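Local structure of probable hydrolase (Pseudomonas aeruginosa, 7AL6) at residues D59-G64 with A73-W78; V87-G92 with P116-R121; A123-L128 with H264-D269; E164-A169 with Y197-D202; L213-A218 with E242-A247. The protein is of unknown function but has an alpha/beta-hydrolase fold and is probably a hydrolase, possibly a lipolytic one. All blocks are in the same frame, centred on the assembly; numbering follows the deposited sequence.

Along the chain, contacts 1 and 2 come first and in series, both using helix 77-91, their centres 18 Å apart. Strand 119-125 then links contact 2 to contact 3, whose centres lie 22 Å apart. Contact 3 joins that strand to 264-269 and so closes a loop of 135 residues, within which contacts 4 and 5 are nested, their centres about 32 Å apart. Contact 1 meets contact 4 where Tyr75 and Gly64 bond to Asp202 and Arg200, and contact 5 meets contact 3 through Met245 on Leu128. Contacts 1 and 3 lie about 10 Å from the chain's centre, and contacts 2, 4 and 5 about 17 to 19 Å from it.

Contact 1. Residues D59-G64 with A73-W78; sequences DFAGHG and ASYLLW
Tyr75 meets the turn at Ala61 and Gly62 with the edge of its ring. Its CE2 comes to 3.2 Å from Ala61 O, and both that oxygen and Gly62 N lie near the ring plane, so the backbone runs past the rim instead of over a face. The first torsion (chi1 -74°) sets CG anti to the carbonyl carbon and carries the phenol across to the turn. Ala61 CB adds an apolar touch, 4.0 Å from Tyr75 CE2, and beyond it Tyr75 OH passes 3.6 Å from Gly62 CA.

The surface being met is a type II beta turn from Phe60 to His63, closed by His63 N to Phe60 O. Gly62 takes the positive-phi position, phi 76°. Ala61 O also accepts a bond from His63 ND1 at 2.9 Å; the acceptor lies in the imidazole plane, but the donor stands 45° out of the carbonyl plane.

Tyr75 OH finds its polar partners beyond the turn, at Asp202 OD2 and Arg69 N. The chemistry is therefore divided: the ring edge packs on the peptide, the hydroxyl is held by hydrogen bonds past it, and the His63 bond gives Ala61 O a polar partner in this buried place.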
# COMPACT_ATOMS: atom_id res chain seq x y z
N ASP A 59 -2.85 -13.49 15.77
CA ASP A 59 -2.78 -14.05 14.42
C ASP A 59 -1.50 -13.45 13.86
O ASP A 59 -1.37 -12.26 13.84
CB ASP A 59 -4.00 -13.71 13.56
CG ASP A 59 -5.16 -14.67 13.71
OD1 ASP A 59 -4.93 -15.76 14.12
OD2 ASP A 59 -6.25 -14.27 13.46
N PHE A 60 -0.57 -14.25 13.37
CA PHE A 60 0.62 -13.71 12.69
C PHE A 60 0.15 -13.09 11.37
O PHE A 60 -0.82 -13.53 10.77
CB PHE A 60 1.64 -14.81 12.38
CG PHE A 60 2.60 -15.13 13.49
CD1 PHE A 60 3.21 -14.13 14.19
CD2 PHE A 60 2.88 -16.45 13.82
CE1 PHE A 60 4.09 -14.42 15.21
CE2 PHE A 60 3.77 -16.73 14.84
CZ PHE A 60 4.37 -15.72 15.54
N ALA A 61 0.96 -12.20 10.83
CA ALA A 61 0.76 -11.59 9.51
C ALA A 61 0.60 -12.70 8.47
O ALA A 61 1.32 -13.69 8.51
CB ALA A 61 1.93 -10.72 9.19
N GLY A 62 -0.39 -12.57 7.60
CA GLY A 62 -0.69 -13.54 6.53
C GLY A 62 -1.38 -14.79 7.04
O GLY A 62 -1.50 -15.70 6.29
N HIS A 63 -1.82 -14.81 8.29
CA HIS A 63 -2.49 -15.97 8.94
C HIS A 63 -3.81 -15.53 9.57
O HIS A 63 -3.96 -14.38 9.85
CB HIS A 63 -1.62 -16.59 10.03
CG HIS A 63 -0.34 -17.21 9.60
ND1 HIS A 63 0.72 -16.48 9.19
CD2 HIS A 63 0.07 -18.48 9.59
CE1 HIS A 63 1.71 -17.28 8.90
NE2 HIS A 63 1.34 -18.49 9.14
N GLY A 64 -4.73 -16.46 9.75
CA GLY A 64 -5.99 -16.22 10.45
C GLY A 64 -6.71 -15.02 9.88
O GLY A 64 -6.95 -14.96 8.70
N ALA A 73 7.15 -7.03 1.05
CA ALA A 73 7.63 -7.38 2.39
C ALA A 73 7.79 -8.90 2.52
O ALA A 73 7.09 -9.67 1.87
CB ALA A 73 6.69 -6.86 3.45
N SER A 74 8.71 -9.30 3.37
CA SER A 74 9.11 -10.70 3.60
C SER A 74 8.40 -11.33 4.80
O SER A 74 7.88 -10.62 5.60
CB SER A 74 10.59 -10.72 3.74
OG SER A 74 10.99 -10.03 4.89
N TYR A 75 8.40 -12.65 4.90
CA TYR A 75 7.82 -13.39 6.05
C TYR A 75 8.95 -14.20 6.70
O TYR A 75 8.86 -15.39 6.79
CB TYR A 75 6.64 -14.27 5.66
CG TYR A 75 5.34 -13.58 5.35
CD1 TYR A 75 5.06 -13.12 4.08
CD2 TYR A 75 4.35 -13.47 6.30
CE1 TYR A 75 3.86 -12.53 3.76
CE2 TYR A 75 3.14 -12.87 6.00
CZ TYR A 75 2.89 -12.40 4.73
OH TYR A 75 1.72 -11.81 4.43
N LEU A 76 10.01 -13.52 7.12
CA LEU A 76 11.17 -14.15 7.81
C LEU A 76 10.89 -14.19 9.31
O LEU A 76 10.05 -13.44 9.77
CB LEU A 76 12.45 -13.41 7.45
CG LEU A 76 12.68 -13.28 5.95
CD1 LEU A 76 14.00 -12.62 5.65
CD2 LEU A 76 12.58 -14.61 5.26
N LEU A 77 11.59 -15.03 10.05
CA LEU A 77 11.34 -15.27 11.48
C LEU A 77 11.48 -13.97 12.27
O LEU A 77 10.65 -13.75 13.11
CB LEU A 77 12.28 -16.35 11.99
CG LEU A 77 12.03 -17.76 11.47
CD1 LEU A 77 13.15 -18.69 11.88
CD2 LEU A 77 10.71 -18.30 11.95
N TRP A 78 12.47 -13.14 12.00
CA TRP A 78 12.70 -11.86 12.71
C TRP A 78 11.62 -10.83 12.35
O TRP A 78 11.50 -9.88 13.07
CB TRP A 78 14.12 -11.34 12.52
CG TRP A 78 14.62 -11.40 11.13
CD1 TRP A 78 14.49 -10.45 10.18
CD2 TRP A 78 15.32 -12.49 10.52
NE1 TRP A 78 15.07 -10.87 9.02
CE2 TRP A 78 15.57 -12.12 9.20
CE3 TRP A 78 15.74 -13.74 10.96
CZ2 TRP A 78 16.25 -12.95 8.32
CZ3 TRP A 78 16.38 -14.57 10.08
CH2 TRP A 78 16.64 -14.17 8.78

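Contact 2. Residues V87-G92 with P116-R121; sequences VAEQLG and PERIER
Arg118 grips a single carboxylate oxygen of Glu89 with both terminal nitrogens. Arg118 NH2 lies 2.9 Å from Glu89 OE2, and Arg118 NH1 3.0 Å from the same oxygen, which makes an end-on salt bridge to one atom and not a side-by-side pairing of two oxygens with two nitrogens. Sharing one acceptor bends both bonds, with N-H...O angles near 140°. The carboxylate and guanidinium planes stand 74° apart: NH1 meets OE2 nearly along the C-O axis, whereas NH2 approaches from above the carboxylate plane. Glu89 OE2 itself sits at the guanidinium edge.

The guanidinium has further partners in the adjoining loop, since NE donates to Glu94 O and NH1 also to Trp93 O. Bends at chi2 and chi3 fold the arginine chain and deliver its end to the helix. These bonds probably fix the rotation of the guanidinium.

Packing between the segments is slight: Ala88 CB is 4.4 Å from Arg118 NH1. Leu150 of the second subunit lies against both Glu89 and Arg118. Gly92, at positive phi, ends helix 77-91 in a Schellman motif before the chain turns into strand 96-101. Arg118 itself stands just before strand 119-125, the parallel neighbour of 96-101, so the salt bridge spans from the helix's last turns to the start of that strand, with Phe96 touching Ala88.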
# COMPACT_ATOMS: atom_id res chain seq x y z
N VAL A 87 3.37 -5.26 18.94
CA VAL A 87 2.05 -5.58 19.55
C VAL A 87 2.14 -5.23 21.03
O VAL A 87 1.27 -4.54 21.51
CB VAL A 87 1.65 -7.05 19.35
CG1 VAL A 87 0.61 -7.45 20.37
CG2 VAL A 87 1.16 -7.32 17.94
N ALA A 88 3.20 -5.64 21.71
CA ALA A 88 3.39 -5.29 23.12
C ALA A 88 3.44 -3.77 23.32
O ALA A 88 2.78 -3.24 24.22
CB ALA A 88 4.67 -5.94 23.67
N GLU A 89 4.19 -3.06 22.48
CA GLU A 89 4.18 -1.59 22.55
C GLU A 89 2.78 -1.05 22.44
O GLU A 89 2.39 -0.14 23.18
CB GLU A 89 5.05 -0.98 21.46
CG GLU A 89 6.49 -1.39 21.56
CD GLU A 89 7.23 -0.56 22.58
OE1 GLU A 89 7.27 0.67 22.39
OE2 GLU A 89 7.72 -1.13 23.57
N GLN A 90 2.00 -1.55 21.46
CA GLN A 90 0.67 -0.99 21.22
C GLN A 90 -0.29 -1.33 22.35
O GLN A 90 -1.23 -0.58 22.60
CB GLN A 90 0.15 -1.48 19.86
CG GLN A 90 -1.20 -0.93 19.45
CD GLN A 90 -1.19 0.59 19.22
OE1 GLN A 90 -0.14 1.19 19.12
NE2 GLN A 90 -2.36 1.18 19.14
N LEU A 91 -0.02 -2.38 23.10
CA LEU A 91 -0.84 -2.72 24.25
C LEU A 91 -0.36 -1.99 25.51
O LEU A 91 -1.05 -2.03 26.53
CB LEU A 91 -0.79 -4.24 24.54
CG LEU A 91 -1.22 -5.19 23.44
CD1 LEU A 91 -0.91 -6.61 23.86
CD2 LEU A 91 -2.68 -5.02 23.19
N GLY A 92 0.77 -1.33 25.44
CA GLY A 92 1.32 -0.71 26.62
C GLY A 92 2.10 -1.63 27.53
O GLY A 92 2.27 -1.30 28.70
N PRO A 116 16.26 -9.71 25.92
CA PRO A 116 15.99 -10.35 27.19
C PRO A 116 15.34 -9.40 28.22
O PRO A 116 14.58 -9.85 28.96
CB PRO A 116 17.33 -10.89 27.67
CG PRO A 116 18.35 -10.26 26.78
CD PRO A 116 17.64 -9.80 25.53
N GLU A 117 15.57 -8.10 28.11
CA GLU A 117 15.01 -7.06 29.02
C GLU A 117 13.47 -7.10 29.01
O GLU A 117 12.90 -6.77 30.01
CB GLU A 117 15.59 -5.69 28.63
CG GLU A 117 14.95 -5.10 27.37
CD GLU A 117 15.60 -4.08 26.46
OE1 GLU A 117 16.81 -4.06 26.35
OE2 GLU A 117 14.85 -3.37 25.79
N ARG A 118 12.81 -7.44 27.90
CA ARG A 118 11.34 -7.42 27.73
C ARG A 118 10.64 -8.73 28.09
O ARG A 118 9.49 -8.65 28.36
CB ARG A 118 11.00 -7.18 26.26
CG ARG A 118 11.67 -5.98 25.61
CD ARG A 118 11.27 -4.63 26.16
NE ARG A 118 9.85 -4.37 26.14
CZ ARG A 118 9.21 -3.62 25.26
NH1 ARG A 118 7.91 -3.47 25.36
NH2 ARG A 118 9.86 -3.01 24.30
N ILE A 119 11.30 -9.87 28.14
CA ILE A 119 10.57 -11.14 28.19
C ILE A 119 10.70 -11.75 29.58
O ILE A 119 11.81 -12.09 30.03
CB ILE A 119 11.09 -12.12 27.12
CG1 ILE A 119 11.06 -11.52 25.74
CG2 ILE A 119 10.27 -13.39 27.18
CD1 ILE A 119 9.66 -10.95 25.34
N GLU A 120 9.58 -11.91 30.26
CA GLU A 120 9.64 -12.37 31.64
C GLU A 120 9.77 -13.90 31.73
O GLU A 120 10.52 -14.40 32.56
CB GLU A 120 8.41 -11.91 32.40
CG GLU A 120 8.35 -10.40 32.58
CD GLU A 120 7.15 -9.95 33.40
OE1 GLU A 120 7.39 -9.53 34.56
OE2 GLU A 120 5.99 -9.98 32.88
N ARG A 121 9.00 -14.63 30.93
CA ARG A 121 8.93 -16.11 30.90
C ARG A 121 8.64 -16.63 29.48
O ARG A 121 8.04 -15.92 28.71
CB ARG A 121 7.83 -16.58 31.86
CG ARG A 121 7.88 -15.99 33.26
CD ARG A 121 8.69 -16.84 34.21
NE ARG A 121 8.70 -16.43 35.60
CZ ARG A 121 9.54 -15.56 36.14
NH1 ARG A 121 9.48 -15.31 37.42
NH2 ARG A 121 10.44 -14.95 35.40

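Contact 3. Residues A123-L128 with H264-D269; sequences ALIDGL and HLHLDD
This is a buried apolar contact between the end of strand 119-125, in the central sheet, and the short, weakly bonded helix 265-268. Ile125 carries the strand side and uses two branches. Its CG2 meets Leu265 CD2 at 3.7 Å, while CD1 reaches the imidazole of His266, 3.9 Å from His266 CG.

The second touch is a CH-pi contact: CD1 of Ile125 lies 4.2 Å from the centroid of the His266 ring and 22° off its normal, hence over the face though displaced toward the rim. Leu267 CB lies over the opposite face, so the ring is held between two aliphatic groups. His266 keeps CG between its backbone N and carbonyl carbon, with chi1 at 69°, and this turns the ring toward the strand. Its NE2 bonds to Ser42 OG, which would restrain rotation of the ring. The helical turn is tied by His264 O, which accepts from both Leu267 N and Asp268 N, the first at 2.8 Å. Phe280 of helix 270-284 also packs on Ile125.

Immediately after Ile125 comes Asp126, whose OD2 is hydrogen-bonded to His263 ND1, and His263 directly precedes the segment 264-269. With Ser102 in a GxSxG sequence that probably forms the nucleophile elbow, this arrangement is consistent with the Ser-His-Asp triad of alpha/beta hydrolases, in which acid and histidine sit on loops after strands of the sheet. The packing of Ile125 thus lies directly beside the probable acid-histidine pair.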
# COMPACT_ATOMS: atom_id res chain seq x y z
N ALA A 123 6.87 -20.09 27.60
CA ALA A 123 6.16 -21.38 27.63
C ALA A 123 6.17 -21.86 26.18
O ALA A 123 5.60 -21.20 25.34
CB ALA A 123 4.79 -21.25 28.21
N LEU A 124 6.85 -22.96 25.91
CA LEU A 124 7.06 -23.44 24.55
C LEU A 124 6.37 -24.79 24.37
O LEU A 124 6.51 -25.67 25.23
CB LEU A 124 8.53 -23.54 24.24
CG LEU A 124 9.38 -22.30 24.54
CD1 LEU A 124 10.83 -22.58 24.22
CD2 LEU A 124 8.91 -21.08 23.75
N ILE A 125 5.65 -24.94 23.27
CA ILE A 125 4.98 -26.22 22.92
C ILE A 125 5.64 -26.81 21.66
O ILE A 125 5.43 -26.28 20.58
CB ILE A 125 3.47 -26.06 22.73
CG1 ILE A 125 2.80 -25.39 23.93
CG2 ILE A 125 2.84 -27.40 22.44
CD1 ILE A 125 1.37 -25.03 23.70
N ASP A 126 6.46 -27.85 21.83
CA ASP A 126 7.03 -28.68 20.75
C ASP A 126 7.77 -27.87 19.69
O ASP A 126 7.62 -28.20 18.55
CB ASP A 126 5.94 -29.52 20.12
CG ASP A 126 6.44 -30.89 19.72
OD1 ASP A 126 7.09 -31.50 20.52
OD2 ASP A 126 6.20 -31.28 18.61
N GLY A 127 8.51 -26.84 20.06
CA GLY A 127 9.33 -26.04 19.15
C GLY A 127 10.47 -25.40 19.88
O GLY A 127 10.30 -25.10 21.02
N LEU A 128 11.59 -25.17 19.22
CA LEU A 128 12.74 -24.54 19.81
C LEU A 128 13.56 -23.74 18.79
O LEU A 128 13.71 -22.51 18.92
CB LEU A 128 13.62 -25.61 20.46
CG LEU A 128 14.79 -25.02 21.25
CD1 LEU A 128 14.19 -24.21 22.41
CD2 LEU A 128 15.73 -26.05 21.77
N HIS A 264 0.43 -31.13 17.64
CA HIS A 264 -0.63 -30.23 18.09
C HIS A 264 -1.32 -30.75 19.33
O HIS A 264 -2.52 -30.55 19.49
CB HIS A 264 -1.65 -30.03 16.97
CG HIS A 264 -1.19 -29.09 15.91
ND1 HIS A 264 -0.27 -29.44 14.94
CD2 HIS A 264 -1.51 -27.78 15.67
CE1 HIS A 264 -0.05 -28.40 14.15
NE2 HIS A 264 -0.78 -27.38 14.58
N LEU A 265 -0.57 -31.36 20.26
CA LEU A 265 -1.21 -32.04 21.38
C LEU A 265 -2.12 -31.13 22.19
O LEU A 265 -3.08 -31.60 22.81
CB LEU A 265 -0.16 -32.68 22.30
CG LEU A 265 0.60 -31.77 23.25
CD1 LEU A 265 1.41 -32.66 24.23
CD2 LEU A 265 1.54 -30.82 22.51
N HIS A 266 -1.80 -29.85 22.27
CA HIS A 266 -2.56 -28.82 23.03
C HIS A 266 -3.91 -28.55 22.37
O HIS A 266 -4.75 -28.03 23.04
CB HIS A 266 -1.75 -27.54 23.18
CG HIS A 266 -1.57 -26.82 21.90
ND1 HIS A 266 -0.87 -27.34 20.89
CD2 HIS A 266 -2.02 -25.64 21.47
CE1 HIS A 266 -0.88 -26.50 19.89
NE2 HIS A 266 -1.56 -25.47 20.22
N LEU A 267 -4.05 -28.78 21.08
CA LEU A 267 -5.30 -28.53 20.33
C LEU A 267 -6.05 -29.80 19.92
O LEU A 267 -7.26 -29.73 19.81
CB LEU A 267 -4.94 -27.73 19.09
CG LEU A 267 -6.09 -27.39 18.16
CD1 LEU A 267 -6.98 -26.36 18.79
CD2 LEU A 267 -5.58 -26.93 16.82
N ASP A 268 -5.38 -30.94 19.81
CA ASP A 268 -5.97 -32.19 19.28
C ASP A 268 -7.17 -32.62 20.12
O ASP A 268 -8.15 -32.95 19.55
CB ASP A 268 -4.95 -33.32 19.23
CG ASP A 268 -4.06 -33.21 18.03
OD1 ASP A 268 -4.52 -32.66 17.06
OD2 ASP A 268 -2.94 -33.61 18.10
N ASP A 269 -7.09 -32.53 21.43
CA ASP A 269 -8.18 -33.02 22.25
C ASP A 269 -8.10 -32.36 23.62
O ASP A 269 -7.13 -31.69 23.96
CB ASP A 269 -8.16 -34.55 22.39
CG ASP A 269 -6.81 -35.07 22.85
OD1 ASP A 269 -6.22 -34.49 23.80
OD2 ASP A 269 -6.32 -36.04 22.24

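Contact 4. Residues E164-A169 with Y197-D202; sequences EKAVEA and YTWRTD
Trp199 reaches helix 163-172 with the edge of its indole, and NE1 donates to Ala166 O at 2.9 Å. The bond is fairly straight at nitrogen, 158°, and the oxygen lies in the ring plane; at the carbonyl the donor stands 53° above the plane, so it is not on a lone pair. With CG anti to the carbonyl carbon (chi1 -82°), the ring swings away from strand 196-199 toward the helix.

The close part of the contact is confined to this one residue pair. Ala166 CB adds a touch 4.0 Å from Trp199 NE1, and Leu190 of strand 190-193 packs against both residues, while Ala186 of helix 179-189 lies on the indole. Around it the fit is looser: the side chains of Tyr197 and Ala169 point toward the other segment but stay beyond close contact. Glu164 and Lys165 belong to the solvent side of the helix, and Glu164 is poorly ordered.

Ala166 O lies within the helix, so the indole N-H reaches a main-chain carbonyl of the helix from outside the helical turn. One directed bond with a small apolar patch thereby ties the helix to the two-stranded antiparallel hairpin, and gives the indole N-H a partner where the tryptophan is only partly exposed.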
# COMPACT_ATOMS: atom_id res chain seq x y z
N GLU A 164 -16.43 -29.62 4.92
CA GLU A 164 -15.81 -30.88 5.33
C GLU A 164 -14.57 -31.17 4.51
O GLU A 164 -13.57 -31.68 5.03
CB GLU A 164 -16.81 -32.03 5.18
CG GLU A 164 -16.19 -33.41 5.20
CD GLU A 164 -17.23 -34.50 4.97
OE1 GLU A 164 -17.08 -35.29 4.01
OE2 GLU A 164 -18.20 -34.57 5.76
N LYS A 165 -14.61 -30.89 3.20
CA LYS A 165 -13.46 -31.17 2.36
C LYS A 165 -12.30 -30.24 2.70
O LYS A 165 -11.13 -30.64 2.57
CB LYS A 165 -13.83 -31.02 0.88
CG LYS A 165 -14.77 -32.11 0.32
CD LYS A 165 -14.32 -33.54 0.60
CE LYS A 165 -14.41 -34.41 -0.66
NZ LYS A 165 -14.26 -35.86 -0.37
N ALA A 166 -12.60 -29.00 3.11
CA ALA A 166 -11.53 -28.09 3.54
C ALA A 166 -10.86 -28.60 4.81
O ALA A 166 -9.62 -28.59 4.92
CB ALA A 166 -12.10 -26.68 3.75
N VAL A 167 -11.66 -29.11 5.74
CA VAL A 167 -11.16 -29.69 6.99
C VAL A 167 -10.25 -30.88 6.71
O VAL A 167 -9.10 -30.93 7.15
CB VAL A 167 -12.34 -30.10 7.88
CG1 VAL A 167 -11.91 -31.13 8.94
CG2 VAL A 167 -12.97 -28.89 8.50
N GLU A 168 -10.79 -31.88 6.00
CA GLU A 168 -10.00 -33.06 5.66
C GLU A 168 -8.73 -32.69 4.92
O GLU A 168 -7.70 -33.34 5.10
CB GLU A 168 -10.85 -34.04 4.85
CG GLU A 168 -11.95 -34.69 5.69
CD GLU A 168 -13.13 -35.22 4.88
OE1 GLU A 168 -14.22 -35.35 5.48
OE2 GLU A 168 -12.95 -35.51 3.68
N ALA A 169 -8.75 -31.63 4.11
CA ALA A 169 -7.49 -31.24 3.48
C ALA A 169 -6.45 -30.84 4.54
O ALA A 169 -5.23 -31.01 4.31
CB ALA A 169 -7.73 -30.12 2.48
N TYR A 197 -14.69 -22.39 -0.32
CA TYR A 197 -13.76 -21.94 0.69
C TYR A 197 -12.33 -22.20 0.26
O TYR A 197 -12.05 -23.13 -0.51
CB TYR A 197 -14.00 -22.62 2.02
CG TYR A 197 -15.28 -22.29 2.69
CD1 TYR A 197 -15.44 -21.09 3.35
CD2 TYR A 197 -16.34 -23.19 2.69
CE1 TYR A 197 -16.62 -20.78 3.99
CE2 TYR A 197 -17.53 -22.89 3.34
CZ TYR A 197 -17.67 -21.68 3.98
OH TYR A 197 -18.85 -21.33 4.62
N THR A 198 -11.44 -21.40 0.80
CA THR A 198 -9.98 -21.47 0.61
C THR A 198 -9.35 -21.25 1.98
O THR A 198 -9.89 -20.48 2.72
CB THR A 198 -9.54 -20.46 -0.45
OG1 THR A 198 -9.81 -20.98 -1.74
CG2 THR A 198 -8.08 -20.11 -0.39
N TRP A 199 -8.25 -21.92 2.30
CA TRP A 199 -7.52 -21.69 3.56
C TRP A 199 -6.81 -20.34 3.34
O TRP A 199 -5.94 -20.31 2.49
CB TRP A 199 -6.58 -22.85 3.89
CG TRP A 199 -7.25 -24.02 4.53
CD1 TRP A 199 -7.81 -25.10 3.92
CD2 TRP A 199 -7.49 -24.21 5.93
NE1 TRP A 199 -8.37 -25.93 4.83
CE2 TRP A 199 -8.19 -25.42 6.07
CE3 TRP A 199 -7.18 -23.48 7.07
CZ2 TRP A 199 -8.57 -25.91 7.31
CZ3 TRP A 199 -7.55 -23.97 8.29
CH2 TRP A 199 -8.24 -25.17 8.41
N ARG A 200 -7.18 -19.29 4.06
CA ARG A 200 -6.63 -17.93 3.84
C ARG A 200 -5.13 -17.98 4.05
O ARG A 200 -4.70 -18.41 5.09
CB ARG A 200 -7.29 -16.91 4.77
CG ARG A 200 -6.75 -15.50 4.62
CD ARG A 200 -7.59 -14.44 5.29
NE ARG A 200 -6.98 -13.15 5.05
CZ ARG A 200 -5.95 -12.68 5.71
NH1 ARG A 200 -5.42 -13.39 6.69
NH2 ARG A 200 -5.45 -11.50 5.41
N THR A 201 -4.37 -17.46 3.12
CA THR A 201 -2.92 -17.56 3.23
C THR A 201 -2.27 -16.61 2.23
O THR A 201 -2.92 -16.05 1.34
CB THR A 201 -2.48 -19.01 2.99
OG1 THR A 201 -1.14 -19.19 3.46
CG2 THR A 201 -2.55 -19.36 1.51
N ASP A 202 -1.00 -16.36 2.45
CA ASP A 202 -0.19 -15.53 1.57
C ASP A 202 0.77 -16.46 0.86
O ASP A 202 1.46 -17.26 1.50
CB ASP A 202 0.52 -14.46 2.38
CG ASP A 202 1.08 -13.34 1.53
OD1 ASP A 202 1.72 -13.60 0.47
OD2 ASP A 202 0.92 -12.18 1.99

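Contact 5. Residues L213-A218 with E242-A247; sequences LTQAHA and EPRMRA
Thr214 OG1 is gripped within its own helix start: it lies 2.8 Å from His217 ND1, in a hydrogen bond whose donor could be either atom, and it accepts from His217 N at 3.1 Å. The latter bond is nearly straight, 168°. Thr214 N donates in turn to His217 ND1 at 3.2 Å, the partner tilted 26° from the imidazole plane. These reciprocal bonds between backbone and side chain form a capping box, with Thr214 as N-cap of helix 215-223.

The next residue, Gln215, faces the other segment. Its CG is anti to the backbone N (chi1 -179°), and the extended chain beyond carries the amide outward, where OE1 stands 3.2 Å from Arg244 NH1. That oxygen approaches the edge of the guanidinium, near its plane, while the amide plane is turned almost perpendicular to it. Arg244 bends at chi3 to meet it, and both side chains are exposed, so solvent probably competes for these polar groups.

The partner segment is another helix start. Glu242 opens a type I beta turn running to Met245, closed by Met245 N to Glu242 O, and its OE2 accepts from Arg244 N at 3.0 Å. The contact therefore brings together the entrances of two helices, 215-223 and 245-250, on the surface of the alpha/beta-hydrolase fold, with their backbones 12.3 Å apart from Gln215 CA to Met245 CA. Met245 turns instead to Leu128 and to Leu239 of helix 238-241. At the other helix, Thr214 and His217 pack on His217 and Thr214 of the second subunit.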
# COMPACT_ATOMS: atom_id res chain seq x y z
N LEU A 213 19.48 -19.21 9.15
CA LEU A 213 20.36 -19.11 10.32
C LEU A 213 21.28 -20.32 10.28
O LEU A 213 20.82 -21.38 9.94
CB LEU A 213 19.54 -19.15 11.60
CG LEU A 213 18.60 -18.00 11.88
CD1 LEU A 213 17.80 -18.27 13.12
CD2 LEU A 213 19.36 -16.71 12.02
N THR A 214 22.56 -20.17 10.58
CA THR A 214 23.42 -21.33 10.73
C THR A 214 23.12 -22.01 12.05
O THR A 214 22.48 -21.44 12.94
CB THR A 214 24.89 -20.94 10.69
OG1 THR A 214 25.24 -20.31 11.94
CG2 THR A 214 25.16 -19.98 9.55
N GLN A 215 23.62 -23.24 12.18
CA GLN A 215 23.50 -23.95 13.45
C GLN A 215 24.05 -23.13 14.60
O GLN A 215 23.48 -23.12 15.69
CB GLN A 215 24.23 -25.31 13.38
CG GLN A 215 24.12 -26.10 14.68
CD GLN A 215 24.43 -27.60 14.52
OE1 GLN A 215 23.54 -28.46 14.64
NE2 GLN A 215 25.69 -27.92 14.26
N ALA A 216 25.17 -22.43 14.38
CA ALA A 216 25.72 -21.60 15.45
C ALA A 216 24.80 -20.41 15.77
O ALA A 216 24.65 -20.03 16.94
CB ALA A 216 27.12 -21.11 15.05
N HIS A 217 24.19 -19.79 14.76
CA HIS A 217 23.19 -18.76 15.04
C HIS A 217 22.09 -19.28 15.96
O HIS A 217 21.83 -18.71 17.03
CB HIS A 217 22.56 -18.24 13.73
CG HIS A 217 23.45 -17.34 12.96
ND1 HIS A 217 24.17 -17.75 11.86
CD2 HIS A 217 23.75 -16.03 13.14
CE1 HIS A 217 24.87 -16.74 11.39
NE2 HIS A 217 24.62 -15.68 12.13
N ALA A 218 21.46 -20.39 15.56
CA ALA A 218 20.36 -20.96 16.34
C ALA A 218 20.77 -21.29 17.77
O ALA A 218 20.01 -21.06 18.71
CB ALA A 218 19.82 -22.21 15.65
N GLU A 242 13.15 -35.92 15.21
CA GLU A 242 14.56 -35.54 15.24
C GLU A 242 15.13 -35.77 16.64
O GLU A 242 15.24 -34.83 17.43
CB GLU A 242 14.70 -34.08 14.81
CG GLU A 242 16.10 -33.51 14.96
CD GLU A 242 17.13 -34.31 14.17
OE1 GLU A 242 17.47 -33.88 13.04
OE2 GLU A 242 17.58 -35.36 14.68
N PRO A 243 15.59 -37.01 16.88
CA PRO A 243 16.14 -37.47 18.15
C PRO A 243 17.50 -36.84 18.49
O PRO A 243 18.00 -37.11 19.53
CB PRO A 243 16.28 -38.98 17.98
CG PRO A 243 16.42 -39.16 16.50
CD PRO A 243 15.54 -38.08 15.90
N ARG A 244 18.09 -36.08 17.57
CA ARG A 244 19.34 -35.31 17.81
C ARG A 244 19.07 -34.18 18.82
O ARG A 244 19.98 -33.79 19.54
CB ARG A 244 19.89 -34.80 16.48
CG ARG A 244 21.06 -35.63 15.96
CD ARG A 244 21.79 -35.03 14.78
NE ARG A 244 22.28 -33.67 15.00
CZ ARG A 244 22.39 -32.75 14.05
NH1 ARG A 244 22.83 -31.54 14.34
NH2 ARG A 244 22.07 -33.05 12.81
N MET A 245 17.85 -33.67 18.86
CA MET A 245 17.38 -32.61 19.77
C MET A 245 17.57 -33.03 21.23
O MET A 245 17.88 -32.18 22.03
CB MET A 245 15.88 -32.38 19.55
CG MET A 245 15.57 -31.40 18.45
SD MET A 245 16.15 -29.75 18.78
CE MET A 245 15.80 -29.66 20.53
N ARG A 246 17.37 -34.31 21.55
CA ARG A 246 17.37 -34.80 22.94
C ARG A 246 18.68 -34.44 23.63
O ARG A 246 18.63 -34.00 24.75
CB ARG A 246 17.11 -36.30 22.90
CG ARG A 246 17.20 -37.02 24.23
CD ARG A 246 16.55 -38.37 24.13
NE ARG A 246 15.56 -38.48 25.17
CZ ARG A 246 14.25 -38.47 24.99
NH1 ARG A 246 13.46 -38.57 26.04
NH2 ARG A 246 13.73 -38.39 23.78
N ALA A 247 19.80 -34.56 22.95
CA ALA A 247 21.10 -34.21 23.53
C ALA A 247 21.26 -32.70 23.68
O ALA A 247 21.86 -32.22 24.64
CB ALA A 247 22.23 -34.76 22.67